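Local atomic coordinates of ruler protein (Pseudomonas aeruginosa, PDB entry 5CUK), a protein that probably acts as the molecular ruler that senses needle length in type III secretion, this chain being its C-terminal substrate-specificity-switch domain. Residues 20-23 against 24-28; 69-72 against 73-77. All coordinates share one frame; numbering follows the deposited sequence.

Contact 1 of 2, residues 20-23 against 24-28; sequences AVQG and RIQVA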
# COMPACT_ATOMS: atom_id res chain seq x y z
N ALA A 20 -5.69 -2.53 -4.73
CA ALA A 20 -4.50 -3.39 -4.83
C ALA A 20 -4.02 -3.93 -3.46
O ALA A 20 -3.81 -5.12 -3.30
CB ALA A 20 -3.37 -2.64 -5.53
N VAL A 21 -3.84 -3.02 -2.50
CA VAL A 21 -3.43 -3.38 -1.16
C VAL A 21 -4.38 -4.42 -0.61
O VAL A 21 -3.97 -5.37 0.05
CB VAL A 21 -3.37 -2.14 -0.23
CG1 VAL A 21 -3.14 -2.56 1.17
CG2 VAL A 21 -2.25 -1.20 -0.66
N GLN A 22 -5.66 -4.29 -0.91
CA GLN A 22 -6.52 -5.24 -0.28
C GLN A 22 -6.38 -6.62 -0.91
O GLN A 22 -6.39 -7.60 -0.18
CB GLN A 22 -7.95 -4.80 -0.27
CG GLN A 22 -8.76 -5.85 0.51
CD GLN A 22 -10.17 -5.43 0.77
OE1 GLN A 22 -10.86 -4.88 -0.11
NE2 GLN A 22 -10.65 -5.73 2.00
N GLY A 23 -6.22 -6.71 -2.23
CA GLY A 23 -5.85 -7.98 -2.84
C GLY A 23 -4.63 -8.63 -2.16
O GLY A 23 -4.65 -9.82 -1.88
N ARG A 24 -3.58 -7.86 -1.88
CA ARG A 24 -2.35 -8.43 -1.34
C ARG A 24 -2.56 -8.92 0.08
O ARG A 24 -1.92 -9.88 0.54
CB ARG A 24 -1.21 -7.43 -1.38
CG ARG A 24 -0.91 -6.83 -2.78
CD ARG A 24 -0.49 -7.91 -3.76
NE ARG A 24 -1.59 -8.30 -4.64
CZ ARG A 24 -1.70 -9.50 -5.24
NH1 ARG A 24 -0.77 -10.46 -5.07
NH2 ARG A 24 -2.75 -9.72 -6.03
N ILE A 25 -3.45 -8.25 0.79
CA ILE A 25 -3.73 -8.61 2.15
C ILE A 25 -4.34 -10.00 2.11
O ILE A 25 -3.93 -10.87 2.86
CB ILE A 25 -4.65 -7.61 2.85
CG1 ILE A 25 -3.89 -6.32 3.14
CG2 ILE A 25 -5.09 -8.13 4.16
CD1 ILE A 25 -4.78 -5.18 3.70
N GLN A 26 -5.29 -10.20 1.22
CA GLN A 26 -5.91 -11.50 1.09
C GLN A 26 -4.92 -12.54 0.63
O GLN A 26 -4.95 -13.64 1.17
CB GLN A 26 -7.09 -11.47 0.12
CG GLN A 26 -8.26 -10.62 0.56
CD GLN A 26 -9.46 -10.81 -0.36
OE1 GLN A 26 -9.86 -11.95 -0.65
NE2 GLN A 26 -10.03 -9.70 -0.83
N VAL A 27 -4.05 -12.27 -0.35
CA VAL A 27 -3.11 -13.34 -0.74
C VAL A 27 -2.25 -13.76 0.45
O VAL A 27 -2.00 -14.94 0.67
CB VAL A 27 -2.18 -12.94 -1.87
CG1 VAL A 27 -1.18 -14.05 -2.15
CG2 VAL A 27 -2.98 -12.57 -3.12
N ALA A 28 -1.81 -12.78 1.22
CA ALA A 28 -0.82 -13.00 2.26
C ALA A 28 -1.39 -13.76 3.47
O ALA A 28 -0.65 -14.43 4.22
CB ALA A 28 -0.22 -11.68 2.70
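Val21 and Ile25 meet one turn apart on helix 11-29, in a local i to i+4 contact near the C-terminal end of that helix. The domain belongs to the family of the flagellar hook-length control protein FliK, and here its first helix packs on a mixed four-stranded sheet. Val21 CG1 and Ile25 CD1 are 4.0 Å apart, and the two side chains cross at a slant. Ile25 reaches back because its CG1 stands beside the backbone N and anti to the carbonyl carbon (chi1 -73°). Ile25 CG1 then lies 3.2 Å from Val21 O, over the preceding turn.

The pair joins three parts of the fold. Val21 touches Val50 and Ile61 of the sheet and Leu84 of helix 77-87. Ile25 touches Leu59 and Leu87.

Four i to i+4 backbone bonds tie the turns. Ile25 N donates to Val21 O at 3.0 Å. The bond from Val27 N to Gly23 O is also 3.0 Å and fairly straight, at 160° at the hydrogen. Ile25 N has a second, weak bond to Gln22 O.

Arg24 sits on another side of the helix, against Leu38, Val50 and Val52. Its chain bends at chi2 and chi3, which turns it across toward Gly23: Arg24 NE is 3.9 Å from Gly23 C. Gly23 O lies over one face of the guanidinium, and Ala20 O lies at its edge, near its plane. The aliphatic part is closer to the backbone: Arg24 CG is 3.4 Å from Ala20 O, the same oxygen that takes the hydrogen bond from Arg24 N, at 3.1 Å.

Contact 2 of 2, residues 69-72 against 73-77; sequences SLAL and LQQAR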
# COMPACT_ATOMS: atom_id res chain seq x y z
N SER A 69 6.55 10.08 -7.94
CA SER A 69 5.38 9.42 -7.37
C SER A 69 5.58 9.29 -5.86
O SER A 69 4.65 9.50 -5.07
CB SER A 69 5.15 8.06 -8.01
OG SER A 69 4.88 8.19 -9.39
N LEU A 70 6.81 8.98 -5.45
CA LEU A 70 7.08 8.88 -4.01
C LEU A 70 6.71 10.17 -3.30
O LEU A 70 6.01 10.14 -2.29
CB LEU A 70 8.54 8.55 -3.73
CG LEU A 70 8.69 7.44 -2.67
CD1 LEU A 70 7.54 6.46 -2.83
CD2 LEU A 70 10.05 6.73 -2.74
N ALA A 71 7.15 11.31 -3.86
CA ALA A 71 6.92 12.58 -3.21
C ALA A 71 5.43 12.79 -3.01
O ALA A 71 5.00 13.31 -1.99
CB ALA A 71 7.53 13.72 -4.02
N LEU A 72 4.64 12.39 -3.99
CA LEU A 72 3.21 12.52 -3.87
C LEU A 72 2.68 11.61 -2.78
O LEU A 72 1.76 11.98 -2.04
CB LEU A 72 2.54 12.20 -5.20
CG LEU A 72 2.78 13.21 -6.32
CD1 LEU A 72 2.12 12.73 -7.58
CD2 LEU A 72 2.23 14.55 -5.91
N LEU A 73 3.26 10.41 -2.65
CA LEU A 73 2.78 9.49 -1.61
C LEU A 73 3.09 10.04 -0.22
O LEU A 73 2.23 10.04 0.66
CB LEU A 73 3.40 8.09 -1.80
CG LEU A 73 3.03 7.42 -3.14
CD1 LEU A 73 3.84 6.14 -3.34
CD2 LEU A 73 1.54 7.14 -3.18
N GLN A 74 4.32 10.54 -0.03
CA GLN A 74 4.74 11.07 1.26
C GLN A 74 3.95 12.30 1.63
O GLN A 74 3.60 12.48 2.80
CB GLN A 74 6.23 11.40 1.26
CG GLN A 74 7.04 10.44 0.40
CD GLN A 74 8.38 10.08 0.99
OE1 GLN A 74 8.44 9.37 2.00
NE2 GLN A 74 9.47 10.53 0.36
N GLN A 75 3.64 13.15 0.64
CA GLN A 75 2.80 14.31 0.91
C GLN A 75 1.41 13.87 1.34
O GLN A 75 0.73 14.58 2.08
CB GLN A 75 2.70 15.24 -0.31
CG GLN A 75 4.01 15.85 -0.68
CD GLN A 75 3.88 16.78 -1.86
OE1 GLN A 75 2.78 17.23 -2.22
NE2 GLN A 75 5.01 17.05 -2.51
N ALA A 76 1.00 12.69 0.87
CA ALA A 76 -0.30 12.15 1.21
C ALA A 76 -0.23 10.99 2.23
O ALA A 76 -1.21 10.27 2.41
CB ALA A 76 -0.99 11.68 -0.04
N ARG A 77 0.91 10.83 2.90
CA ARG A 77 1.10 9.73 3.86
C ARG A 77 -0.00 9.62 4.94
O ARG A 77 -0.52 8.52 5.19
CB ARG A 77 2.46 9.87 4.53
CG ARG A 77 2.55 9.18 5.89
CD ARG A 77 3.92 9.36 6.50
NE ARG A 77 4.90 8.47 5.88
CZ ARG A 77 5.05 7.19 6.21
NH1 ARG A 77 4.28 6.63 7.15
NH2 ARG A 77 5.96 6.46 5.59
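Leu73 meets Leu70 and Ser69 through a first torsion that swings its CG to the N side of the residue (chi1 -62°), and an extended chi2 carries CD1 back along the helix. This brings Leu73 CD1 to 3.7 Å from Leu70 CD1, at the end of one branch of each leucine. Leu73 CG also lies 3.3 Å from Ser69 O, which accepts the N-H of Leu73, with Leu73 N 2.9 Å away. Both leucines touch Phe97 and Ala65, so this side of the helix faces the sheet. The hydroxyl of Ser69 turns to other partners, Leu45 O and Ser66 OG.

On a more exposed side, Gln75 runs back over the previous turn. With chi1 at -65° and the chain extended beyond CG, it lies along Ala71 O, the acceptor for the N-H of Gln75. Gln75 CG is 3.0 Å from Ala71 O.

The regular bonding fades at Ala76. Ala76 N has two weak bonds, to Leu72 O at 3.1 Å and to Leu73 O at 2.9 Å, and the backbone leaves helical angles. Ala76 is also the N-cap residue of the next helix. A short helix with one side on the sheet thus ends in a tight helix-to-helix junction, here between helices 67-75 and 77-87 of this FliK-like domain.

How the contacts relate
From the N terminus, the chain first forms helix 11-29, which holds contact 1. It then runs through strands 35-42, 46-54 and 59-65 before helix 67-75, where contact 2 begins. The two contacts are in series and neither crosses the other. Each joins adjoining segments, so neither closes a loop. The centres of contact 1 and contact 2 are about 21 Å apart, on opposite sides of the chain's centre. The nearest atoms of contact 1 and contact 2 are about 10 Å apart. Contact 1 faces strands 35-42, 46-54 and 59-65. Contact 2 faces 59-65 and 93-99, so strand 59-65 is common to both. Helix 77-87 also links them: it starts at Arg77, the last residue of contact 2, and its later turns pack against contact 1.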